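Local coordinates for major capsid protein (Paramecium bursaria Chlorella virus 1, PDB 5TIP), which self-assembles as trimers into the icosahedral, pseudo T=169 capsid of a large chlorella virus and carries glycans added by the host, at residues K106-W111 and E228-T233; K259-N264 and I415-Y420. All blocks are in the same frame, centred on the assembly; numbering follows the deposited sequence.

The two contacts lie side by side, their centres about 9 Å apart, and follow one another along the chain: interaction 1 closes before interaction 2 opens. Interaction 2 is internal to the second of the two hexon-type domains, where strands 257-266 and 412-426 are paired. Interaction 1 sets strand 102-108 and the start of helix 109-119, from the first domain, against strand 223-237, another antiparallel neighbour of 412-426. Polar links between the contacts include Asp110 OD2, 2.5 Å from Tyr416 OH in a probable hydrogen bond, and a salt bridge from Glu228 OE2 to Lys259 NZ. The double-barrel capsomer subunit is thus tied together across its domain interface.

Interaction 1: residues K106-W111 and E228-T233; sequences KHYNDW and EQLQFT
Lys106 meets Leu230 through its backbone: its carbonyl O lies 3.8 Å from Leu230 CD2, and water 1 donates to both Lys106 O and Leu230 O. No direct hydrogen bond joins the segments, whose strand directions are inclined at 52°, so this water spans backbones too far apart to pair as a sheet. His107 presents its CD2 to Leu230 CB at 3.9 Å, while its NE2 is hydrogen-bonded to Asp105. Tyr108, at the N-cap position of helix 109-119, has CG anti to its carbonyl carbon and beside the backbone N, on a CB that already points toward 228-233; its ring receives Phe232 over one face. Phe232 CD2 stands 3.6 Å from Tyr108 CE1, near the rim, and the two ring planes are inclined at 58°. Water 2, in the ring plane at the Tyr108 edge, and water 3 each link Tyr108 OH to Phe232 O, donating to the carbonyl. Trp111 then offers an indole face to both methyls of Leu230: CD1 sits over the six-membered ring, 3.7 Å from its centroid and only 8° off the normal, and CD2 lies 3.5 Å from Trp111 CG on the five-membered ring. The Leu230 and Trp111 side chains run past each other in opposite directions. This is interdomain packing in a double-barrel capsid protein, joining the first domain to the sheet of the second. Its chemistry implies an interface held by apolar and CH-pi contacts around Leu230, with water satisfying the backbone carbonyls Lys106 O, Leu230 O and Phe232 O.

Interaction 2: residues K259-N264 and I415-Y420; sequences KYLAWN and IYAKNY
Ala262 and Tyr416 form a hydrogen-bonded pair in an antiparallel sheet of the second jelly-roll barrel of this double jelly-roll, hexon-type capsid protein. Tyr416 N donates to Ala262 O at 2.6 Å, nearly in line with the carbonyl, and Ala262 N returns a 3.0 Å bond to Tyr416 O from 32° out of the carbonyl plane. Farther along, Lys259 N reaches Lys418 O at 2.7 Å. The Lys259 side chain crosses Tyr420 at about a right angle; its CG lies 3.4 Å from Tyr420 CE2, and its NZ makes a weak hydrogen bond to Tyr420 OH. On the face bearing Leu261 and Trp263, Leu261 CD2 touches Ala417 CB at 3.7 Å, and Trp263 CB packs on Ile415 CG1. On the opposite face, with Ala262 and Tyr416, Tyr260 and Lys418 run side by side in the same direction. Lys418 CB sits over the Tyr260 ring face, toward its rim, and Lys418 CG lies near Tyr260 OH. That face is covered by helix 109-119, with Trp111 against Tyr260 and Thr114 against Tyr416, whose ring stacks with Phe232. Lys259 NZ and Lys418 NZ are 6.1 Å apart; Glu228, salt-bridged to both and to Arg362, probably eases their repulsion. Lys259 NZ also donates to the carbonyls of Pro359 and Gly361, while Tyr420 OH is hydrogen-bonded to Arg362 O.

Interaction 1: residues K106-W111 and E228-T233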
loop_
_atom_site.group_PDB
_atom_site.type_symbol
_atom_site.label_atom_id
_atom_site.label_comp_id
_atom_site.label_asym_id
_atom_site.label_seq_id
_atom_site.Cartn_x
_atom_site.Cartn_y
_atom_site.Cartn_z
ATOM N N LYS A 106 -6.334 0.695 28.148
ATOM C CA LYS A 106 -5.495 -0.446 28.490
ATOM C C LYS A 106 -5.538 -1.447 27.347
ATOM O O LYS A 106 -6.620 -1.828 26.894
ATOM C CB LYS A 106 -5.948 -1.105 29.798
ATOM C CG LYS A 106 -5.117 -2.316 30.189
ATOM C CD LYS A 106 -5.485 -2.829 31.573
ATOM C CE LYS A 106 -4.602 -4.000 31.978
ATOM N NZ LYS A 106 -4.881 -4.458 33.367
ATOM N N HIS A 107 -4.362 -1.869 26.893
ATOM C CA HIS A 107 -4.230 -2.780 25.770
ATOM C C HIS A 107 -3.595 -4.091 26.220
ATOM O O HIS A 107 -3.007 -4.183 27.300
ATOM C CB HIS A 107 -3.395 -2.141 24.657
ATOM C CG HIS A 107 -4.046 -0.946 24.032
ATOM N ND1 HIS A 107 -3.429 -0.184 23.064
ATOM C CD2 HIS A 107 -5.261 -0.382 24.236
ATOM C CE1 HIS A 107 -4.233 0.799 22.700
ATOM N NE2 HIS A 107 -5.351 0.701 23.397
ATOM N N TYR A 108 -3.728 -5.111 25.375
ATOM C CA TYR A 108 -3.220 -6.443 25.663
ATOM C C TYR A 108 -2.464 -6.955 24.443
ATOM O O TYR A 108 -2.665 -6.479 23.324
ATOM C CB TYR A 108 -4.358 -7.405 26.031
ATOM C CG TYR A 108 -5.284 -6.863 27.100
ATOM C CD1 TYR A 108 -6.364 -6.057 26.763
ATOM C CD2 TYR A 108 -5.072 -7.145 28.442
ATOM C CE1 TYR A 108 -7.210 -5.551 27.731
ATOM C CE2 TYR A 108 -5.916 -6.643 29.418
ATOM C CZ TYR A 108 -6.983 -5.848 29.056
ATOM O OH TYR A 108 -7.828 -5.344 30.019
ATOM N N ASN A 109 -1.585 -7.939 24.667
ATOM C CA ASN A 109 -0.777 -8.450 23.562
ATOM C C ASN A 109 -1.641 -9.100 22.487
ATOM O O ASN A 109 -1.312 -9.020 21.299
ATOM C CB ASN A 109 0.282 -9.432 24.068
ATOM C CG ASN A 109 -0.306 -10.584 24.851
ATOM O OD1 ASN A 109 -1.520 -10.682 25.022
ATOM N ND2 ASN A 109 0.557 -11.473 25.327
ATOM N N ASP A 110 -2.747 -9.742 22.875
ATOM C CA ASP A 110 -3.627 -10.324 21.869
ATOM C C ASP A 110 -4.342 -9.243 21.069
ATOM O O ASP A 110 -4.716 -9.475 19.913
ATOM C CB ASP A 110 -4.637 -11.269 22.519
ATOM C CG ASP A 110 -5.480 -12.015 21.498
ATOM O OD1 ASP A 110 -4.930 -12.882 20.787
ATOM O OD2 ASP A 110 -6.693 -11.735 21.403
ATOM N N TRP A 111 -4.543 -8.061 21.657
ATOM C CA TRP A 111 -5.059 -6.948 20.869
ATOM C C TRP A 111 -4.017 -6.457 19.873
ATOM O O TRP A 111 -4.346 -6.160 18.719
ATOM C CB TRP A 111 -5.497 -5.800 21.774
ATOM C CG TRP A 111 -5.766 -4.558 20.990
ATOM C CD1 TRP A 111 -5.079 -3.383 21.053
ATOM C CD2 TRP A 111 -6.782 -4.376 19.996
ATOM N NE1 TRP A 111 -5.610 -2.475 20.169
ATOM C CE2 TRP A 111 -6.657 -3.061 19.508
ATOM C CE3 TRP A 111 -7.789 -5.195 19.477
ATOM C CZ2 TRP A 111 -7.501 -2.546 18.527
ATOM C CZ3 TRP A 111 -8.624 -4.684 18.503
ATOM C CH2 TRP A 111 -8.476 -3.372 18.038
ATOM N N GLU A 228 -10.004 7.564 21.284
ATOM C CA GLU A 228 -10.507 6.214 21.104
ATOM C C GLU A 228 -10.031 5.342 22.256
ATOM O O GLU A 228 -8.951 5.557 22.814
ATOM C CB GLU A 228 -10.050 5.627 19.766
ATOM C CG GLU A 228 -10.614 6.368 18.568
ATOM C CD GLU A 228 -10.196 5.762 17.244
ATOM O OE1 GLU A 228 -9.648 4.640 17.249
ATOM O OE2 GLU A 228 -10.407 6.415 16.200
ATOM N N GLN A 229 -10.849 4.356 22.607
ATOM C CA GLN A 229 -10.546 3.434 23.686
ATOM C C GLN A 229 -10.764 2.008 23.208
ATOM O O GLN A 229 -11.507 1.755 22.258
ATOM C CB GLN A 229 -11.425 3.691 24.916
ATOM C CG GLN A 229 -11.229 5.037 25.570
ATOM C CD GLN A 229 -12.198 5.251 26.710
ATOM O OE1 GLN A 229 -13.413 5.256 26.513
ATOM N NE2 GLN A 229 -11.669 5.409 27.915
ATOM N N LEU A 230 -10.105 1.074 23.883
ATOM C CA LEU A 230 -10.314 -0.344 23.649
ATOM C C LEU A 230 -11.137 -0.923 24.789
ATOM O O LEU A 230 -10.906 -0.604 25.960
ATOM C CB LEU A 230 -8.984 -1.092 23.530
ATOM C CG LEU A 230 -9.122 -2.603 23.328
ATOM C CD1 LEU A 230 -9.636 -2.920 21.930
ATOM C CD2 LEU A 230 -7.809 -3.317 23.603
ATOM N N GLN A 231 -12.103 -1.766 24.445
ATOM C CA GLN A 231 -12.908 -2.471 25.429
ATOM C C GLN A 231 -12.651 -3.960 25.287
ATOM O O GLN A 231 -12.676 -4.498 24.175
ATOM C CB GLN A 231 -14.399 -2.166 25.266
ATOM C CG GLN A 231 -14.749 -0.701 25.440
ATOM C CD GLN A 231 -16.238 -0.438 25.334
ATOM O OE1 GLN A 231 -17.014 -0.837 26.202
ATOM N NE2 GLN A 231 -16.645 0.233 24.263
ATOM N N PHE A 232 -12.395 -4.616 26.414
ATOM C CA PHE A 232 -12.155 -6.055 26.438
ATOM C C PHE A 232 -12.421 -6.537 27.852
ATOM O O PHE A 232 -11.730 -6.122 28.787
ATOM C CB PHE A 232 -10.724 -6.377 26.004
ATOM C CG PHE A 232 -10.370 -7.832 26.104
ATOM C CD1 PHE A 232 -10.890 -8.750 25.208
ATOM C CD2 PHE A 232 -9.512 -8.280 27.093
ATOM C CE1 PHE A 232 -10.562 -10.088 25.300
ATOM C CE2 PHE A 232 -9.181 -9.615 27.190
ATOM C CZ PHE A 232 -9.707 -10.521 26.292
ATOM N N THR A 233 -13.423 -7.398 28.010
ATOM C CA THR A 233 -13.854 -7.865 29.320
ATOM C C THR A 233 -13.300 -9.241 29.670
ATOM O O THR A 233 -13.727 -9.832 30.667
ATOM C CB THR A 233 -15.381 -7.886 29.395
ATOM O OG1 THR A 233 -15.893 -8.829 28.444
ATOM C CG2 THR A 233 -15.944 -6.508 29.082
HETATM O O HOH W 1 -9.279 -1.933 27.847
HETATM O O HOH W 2 -10.061 -3.703 29.187
HETATM O O HOH W 3 -10.502 -7.028 30.918
#

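Interaction 2: residues K259-N264 and I415-Y420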
loop_
_atom_site.group_PDB
_atom_site.type_symbol
_atom_site.label_atom_id
_atom_site.label_comp_id
_atom_site.label_asym_id
_atom_site.label_seq_id
_atom_site.Cartn_x
_atom_site.Cartn_y
_atom_site.Cartn_z
ATOM N N LYS A 259 -16.942 1.995 17.144
ATOM C CA LYS A 259 -16.635 2.013 15.717
ATOM C C LYS A 259 -16.793 0.636 15.084
ATOM O O LYS A 259 -17.360 0.515 13.993
ATOM C CB LYS A 259 -15.213 2.525 15.489
ATOM C CG LYS A 259 -14.878 3.796 16.236
ATOM C CD LYS A 259 -13.419 4.168 16.039
ATOM C CE LYS A 259 -13.111 4.418 14.573
ATOM N NZ LYS A 259 -11.700 4.843 14.374
ATOM N N TYR A 260 -16.290 -0.404 15.741
ATOM C CA TYR A 260 -16.307 -1.740 15.165
ATOM C C TYR A 260 -16.153 -2.772 16.271
ATOM O O TYR A 260 -15.752 -2.456 17.394
ATOM C CB TYR A 260 -15.201 -1.905 14.112
ATOM C CG TYR A 260 -13.802 -1.643 14.633
ATOM C CD1 TYR A 260 -13.062 -2.649 15.241
ATOM C CD2 TYR A 260 -13.221 -0.387 14.514
ATOM C CE1 TYR A 260 -11.785 -2.411 15.716
ATOM C CE2 TYR A 260 -11.944 -0.140 14.986
ATOM C CZ TYR A 260 -11.231 -1.156 15.586
ATOM O OH TYR A 260 -9.960 -0.919 16.059
ATOM N N LEU A 261 -16.492 -4.012 15.935
ATOM C CA LEU A 261 -16.216 -5.170 16.772
ATOM C C LEU A 261 -15.228 -6.083 16.061
ATOM O O LEU A 261 -15.349 -6.325 14.856
ATOM C CB LEU A 261 -17.496 -5.946 17.095
ATOM C CG LEU A 261 -18.616 -5.205 17.825
ATOM C CD1 LEU A 261 -19.770 -6.153 18.110
ATOM C CD2 LEU A 261 -18.102 -4.586 19.111
ATOM N N ALA A 262 -14.244 -6.577 16.804
ATOM C CA ALA A 262 -13.262 -7.514 16.280
ATOM C C ALA A 262 -13.116 -8.673 17.251
ATOM O O ALA A 262 -13.032 -8.465 18.465
ATOM C CB ALA A 262 -11.906 -6.840 16.057
ATOM N N TRP A 263 -13.091 -9.895 16.722
ATOM C CA TRP A 263 -13.002 -11.058 17.591
ATOM C C TRP A 263 -12.208 -12.163 16.909
ATOM O O TRP A 263 -11.994 -12.147 15.694
ATOM C CB TRP A 263 -14.396 -11.550 18.013
ATOM C CG TRP A 263 -15.239 -12.134 16.917
ATOM C CD1 TRP A 263 -15.397 -13.456 16.623
ATOM C CD2 TRP A 263 -16.052 -11.415 15.979
ATOM N NE1 TRP A 263 -16.255 -13.606 15.559
ATOM C CE2 TRP A 263 -16.671 -12.368 15.147
ATOM C CE3 TRP A 263 -16.313 -10.059 15.762
ATOM C CZ2 TRP A 263 -17.533 -12.009 14.114
ATOM C CZ3 TRP A 263 -17.169 -9.705 14.736
ATOM C CH2 TRP A 263 -17.767 -10.676 13.925
ATOM N N ASN A 264 -11.758 -13.119 17.722
ATOM C CA ASN A 264 -11.030 -14.281 17.233
ATOM C C ASN A 264 -11.263 -15.450 18.181
ATOM O O ASN A 264 -11.657 -15.271 19.335
ATOM C CB ASN A 264 -9.524 -13.996 17.095
ATOM C CG ASN A 264 -8.859 -13.656 18.423
ATOM O OD1 ASN A 264 -8.732 -14.502 19.307
ATOM N ND2 ASN A 264 -8.411 -12.414 18.556
ATOM N N ILE A 415 -13.273 -10.917 22.301
ATOM C CA ILE A 415 -14.099 -9.948 21.591
ATOM C C ILE A 415 -13.631 -8.554 21.979
ATOM O O ILE A 415 -13.577 -8.217 23.169
ATOM C CB ILE A 415 -15.591 -10.137 21.902
ATOM C CG1 ILE A 415 -16.009 -11.584 21.640
ATOM C CG2 ILE A 415 -16.433 -9.186 21.066
ATOM C CD1 ILE A 415 -17.437 -11.882 22.021
ATOM N N TYR A 416 -13.290 -7.746 20.979
ATOM C CA TYR A 416 -12.794 -6.396 21.191
ATOM C C TYR A 416 -13.772 -5.380 20.618
ATOM O O TYR A 416 -14.475 -5.649 19.640
ATOM C CB TYR A 416 -11.414 -6.204 20.552
ATOM C CG TYR A 416 -10.361 -7.135 21.101
ATOM C CD1 TYR A 416 -9.702 -6.847 22.288
ATOM C CD2 TYR A 416 -10.034 -8.310 20.438
ATOM C CE1 TYR A 416 -8.742 -7.697 22.796
ATOM C CE2 TYR A 416 -9.076 -9.168 20.940
ATOM C CZ TYR A 416 -8.434 -8.855 22.119
ATOM O OH TYR A 416 -7.479 -9.705 22.625
ATOM N N ALA A 417 -13.808 -4.207 21.244
ATOM C CA ALA A 417 -14.622 -3.097 20.774
ATOM C C ALA A 417 -13.808 -1.818 20.868
ATOM O O ALA A 417 -13.172 -1.559 21.895
ATOM C CB ALA A 417 -15.913 -2.968 21.589
ATOM N N LYS A 418 -13.842 -1.021 19.804
ATOM C CA LYS A 418 -13.152 0.260 19.762
ATOM C C LYS A 418 -14.222 1.342 19.822
ATOM O O LYS A 418 -15.072 1.429 18.946
ATOM C CB LYS A 418 -12.312 0.400 18.493
ATOM C CG LYS A 418 -11.114 1.324 18.643
ATOM C CD LYS A 418 -10.154 0.811 19.703
ATOM C CE LYS A 418 -8.713 1.162 19.386
ATOM N NZ LYS A 418 -8.535 2.591 19.026
ATOM N N ASN A 419 -14.165 2.168 20.855
ATOM C CA ASN A 419 -15.165 3.201 21.068
ATOM C C ASN A 419 -14.500 4.569 21.120
ATOM O O ASN A 419 -13.277 4.691 21.217
ATOM C CB ASN A 419 -15.952 2.951 22.360
ATOM C CG ASN A 419 -15.093 3.088 23.601
ATOM O OD1 ASN A 419 -14.479 2.124 24.052
ATOM N ND2 ASN A 419 -15.050 4.291 24.163
ATOM N N TYR A 420 -15.330 5.604 21.054
ATOM C CA TYR A 420 -14.884 6.978 21.214
ATOM C C TYR A 420 -15.189 7.472 22.621
ATOM O O TYR A 420 -16.116 6.999 23.282
ATOM C CB TYR A 420 -15.551 7.901 20.190
ATOM C CG TYR A 420 -14.942 7.842 18.809
ATOM C CD1 TYR A 420 -13.696 8.397 18.556
ATOM C CD2 TYR A 420 -15.616 7.241 17.754
ATOM C CE1 TYR A 420 -13.135 8.352 17.295
ATOM C CE2 TYR A 420 -15.064 7.194 16.489
ATOM C CZ TYR A 420 -13.822 7.746 16.267
ATOM O OH TYR A 420 -13.265 7.699 15.010
#